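Local structure of oxygen-independent coproporphyrinogen III oxidase (Escherichia coli, 1OLT) at residues D87-E92 against S124-L129. The protein catalyses the anaerobic, S-adenosylmethionine-dependent oxidative decarboxylation of two propionate groups of coproporphyrinogen III to give protoporphyrinogen IX in heme biosynthesis. Residues are numbered along the deposited sequence; the frame is centred on the assembly and turned at random. Where two conformers were deposited one is given.
Sequences DALEQE and SRLMKL
Arg125 reaches across from helix 120-133 to two acidic residues one turn apart on helix 80-96, forming a salt-bridge network with Asp87 and Glu90. Its terminal nitrogens meet Asp87 end-on, both on one oxygen: NH2 lies 2.8 Å from Asp87 OD1 on the anti lone pair, whereas NH1, at 3.1 Å from the same OD1, comes from above the carboxylate plane. NH2 also donates to Glu90 OE1 at 3.1 Å, and that carboxylate stands nearly upright to the guanidinium, the planes 82° apart. Both acceptors lie close to the guanidinium plane, at its edge. The span depends on an extended arginine, with CG anti to the backbone N (chi1 180°). An alanine here would probably leave the Asp87 and Glu90 carboxylates without their shared positive partner, and their mutual repulsion less well offset. Nearer the backbone than its carboxylate, the aliphatic part of Glu90 packs on Leu129: Glu90 CG lies against Leu129 CD2 and Glu90 CB against Leu129 CD1, each at 3.9 Å. Deeper in the interface, Leu89 CD1 touches Leu126 CD1 at 4.0 Å. The two segments run almost exactly parallel, 3° apart with axes 10.6 Å from each other, as expected of successive helices in the parallel beta/alpha radical SAM core. Leu126 rests on Trp110 of strand 105-112, which connects the two helices, while Leu89 packs against Tyr346 of helix 343-353.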
loop_
_atom_site.group_PDB
_atom_site.type_symbol
_atom_site.label_atom_id
_atom_site.label_comp_id
_atom_site.label_asym_id
_atom_site.label_seq_id
_atom_site.Cartn_x
_atom_site.Cartn_y
_atom_site.Cartn_z
ATOM N N ASP A 87 -12.070 11.504 -18.846
ATOM C CA ASP A 87 -13.475 11.875 -19.097
ATOM C C ASP A 87 -14.372 11.161 -18.077
ATOM O O ASP A 87 -15.324 11.747 -17.581
ATOM C CB ASP A 87 -13.959 11.553 -20.505
ATOM C CG ASP A 87 -13.317 12.406 -21.560
ATOM O OD1 ASP A 87 -12.820 13.515 -21.270
ATOM O OD2 ASP A 87 -13.285 12.030 -22.780
ATOM N N ALA A 88 -14.101 9.886 -17.831
ATOM C CA ALA A 88 -14.896 9.081 -16.884
ATOM C C ALA A 88 -14.680 9.509 -15.429
ATOM O O ALA A 88 -15.618 9.598 -14.681
ATOM C CB ALA A 88 -14.594 7.632 -17.042
ATOM N N LEU A 89 -13.448 9.787 -15.064
ATOM C CA LEU A 89 -13.097 10.302 -13.734
ATOM C C LEU A 89 -13.776 11.637 -13.470
ATOM O O LEU A 89 -14.347 11.832 -12.378
ATOM C CB LEU A 89 -11.605 10.475 -13.546
ATOM C CG LEU A 89 -10.782 9.222 -13.287
ATOM C CD1 LEU A 89 -9.336 9.655 -13.300
ATOM C CD2 LEU A 89 -11.182 8.656 -11.902
ATOM N N GLU A 90 -13.802 12.508 -14.464
ATOM C CA GLU A 90 -14.577 13.753 -14.340
ATOM C C GLU A 90 -16.046 13.492 -13.915
ATOM O O GLU A 90 -16.586 14.157 -13.044
ATOM C CB GLU A 90 -14.568 14.555 -15.645
ATOM C CG GLU A 90 -15.430 15.829 -15.582
ATOM C CD GLU A 90 -15.306 16.748 -16.834
ATOM O OE1 GLU A 90 -14.829 16.305 -17.900
ATOM O OE2 GLU A 90 -15.776 17.933 -16.784
ATOM N N GLN A 91 -16.690 12.566 -14.581
ATOM C CA GLN A 91 -18.081 12.249 -14.286
ATOM C C GLN A 91 -18.188 11.597 -12.865
ATOM O O GLN A 91 -19.046 11.974 -12.059
ATOM C CB GLN A 91 -18.680 11.354 -15.342
ATOM C CG GLN A 91 -18.902 12.010 -16.743
ATOM C CD GLN A 91 -19.600 13.317 -16.674
ATOM O OE1 GLN A 91 -20.533 13.451 -15.909
ATOM N NE2 GLN A 91 -19.071 14.338 -17.372
ATOM N N GLU A 92 -17.266 10.724 -12.531
ATOM C CA GLU A 92 -17.280 10.129 -11.187
ATOM C C GLU A 92 -17.123 11.225 -10.101
ATOM O O GLU A 92 -17.886 11.241 -9.102
ATOM C CB GLU A 92 -16.222 9.000 -11.020
ATOM C CG GLU A 92 -16.373 8.252 -9.729
ATOM C CD GLU A 92 -15.289 7.131 -9.481
ATOM O OE1 GLU A 92 -14.360 6.952 -10.317
ATOM O OE2 GLU A 92 -15.388 6.474 -8.417
ATOM N N SER A 124 -2.418 17.939 -15.065
ATOM C CA SER A 124 -3.047 19.204 -14.673
ATOM C C SER A 124 -4.559 19.137 -14.677
ATOM O O SER A 124 -5.244 19.719 -13.785
ATOM C CB SER A 124 -2.603 20.390 -15.566
ATOM O OG SER A 124 -1.224 20.627 -15.455
ATOM N N ARG A 125 -5.091 18.486 -15.706
ATOM C CA ARG A 125 -6.540 18.346 -15.799
ATOM C C ARG A 125 -7.140 17.599 -14.559
ATOM O O ARG A 125 -8.159 18.002 -14.008
ATOM C CB ARG A 125 -6.957 17.624 -17.080
ATOM C CG ARG A 125 -8.470 17.434 -17.257
ATOM C CD ARG A 125 -8.861 16.588 -18.496
ATOM N NE ARG A 125 -10.280 16.288 -18.438
ATOM C CZ ARG A 125 -10.870 15.380 -19.178
ATOM N NH1 ARG A 125 -10.180 14.666 -20.043
ATOM N NH2 ARG A 125 -12.193 15.184 -19.059
ATOM N N LEU A 126 -6.548 16.490 -14.189
ATOM C CA LEU A 126 -7.041 15.746 -13.084
ATOM C C LEU A 126 -6.904 16.472 -11.782
ATOM O O LEU A 126 -7.841 16.446 -10.972
ATOM C CB LEU A 126 -6.405 14.367 -13.032
ATOM C CG LEU A 126 -6.855 13.433 -11.921
ATOM C CD1 LEU A 126 -8.370 13.253 -11.850
ATOM C CD2 LEU A 126 -6.199 12.141 -12.095
ATOM N N MET A 127 -5.730 17.084 -11.531
ATOM C CA MET A 127 -5.544 17.824 -10.302
ATOM C C MET A 127 -6.565 18.951 -10.154
ATOM O O MET A 127 -7.078 19.221 -9.091
ATOM C CB MET A 127 -4.148 18.400 -10.206
ATOM C CG MET A 127 -3.124 17.427 -9.839
ATOM S SD MET A 127 -3.516 16.593 -8.239
ATOM C CE MET A 127 -4.038 17.893 -7.296
ATOM N N LYS A 128 -6.837 19.628 -11.264
ATOM C CA LYS A 128 -7.785 20.732 -11.312
ATOM C C LYS A 128 -9.196 20.240 -10.989
ATOM O O LYS A 128 -9.918 20.884 -10.217
ATOM C CB LYS A 128 -7.725 21.450 -12.687
ATOM C CG LYS A 128 -8.746 22.598 -12.884
ATOM C CD LYS A 128 -8.680 23.200 -14.313
ATOM C CE LYS A 128 -9.672 24.361 -14.488
ATOM N NZ LYS A 128 -9.031 25.496 -15.245
ATOM N N LEU A 129 -9.586 19.094 -11.534
ATOM C CA LEU A 129 -10.897 18.497 -11.199
ATOM C C LEU A 129 -11.016 18.213 -9.680
ATOM O O LEU A 129 -12.053 18.445 -9.065
ATOM C CB LEU A 129 -11.091 17.172 -11.912
ATOM C CG LEU A 129 -11.448 17.275 -13.384
ATOM C CD1 LEU A 129 -11.309 15.908 -13.993
ATOM C CD2 LEU A 129 -12.845 17.829 -13.519
#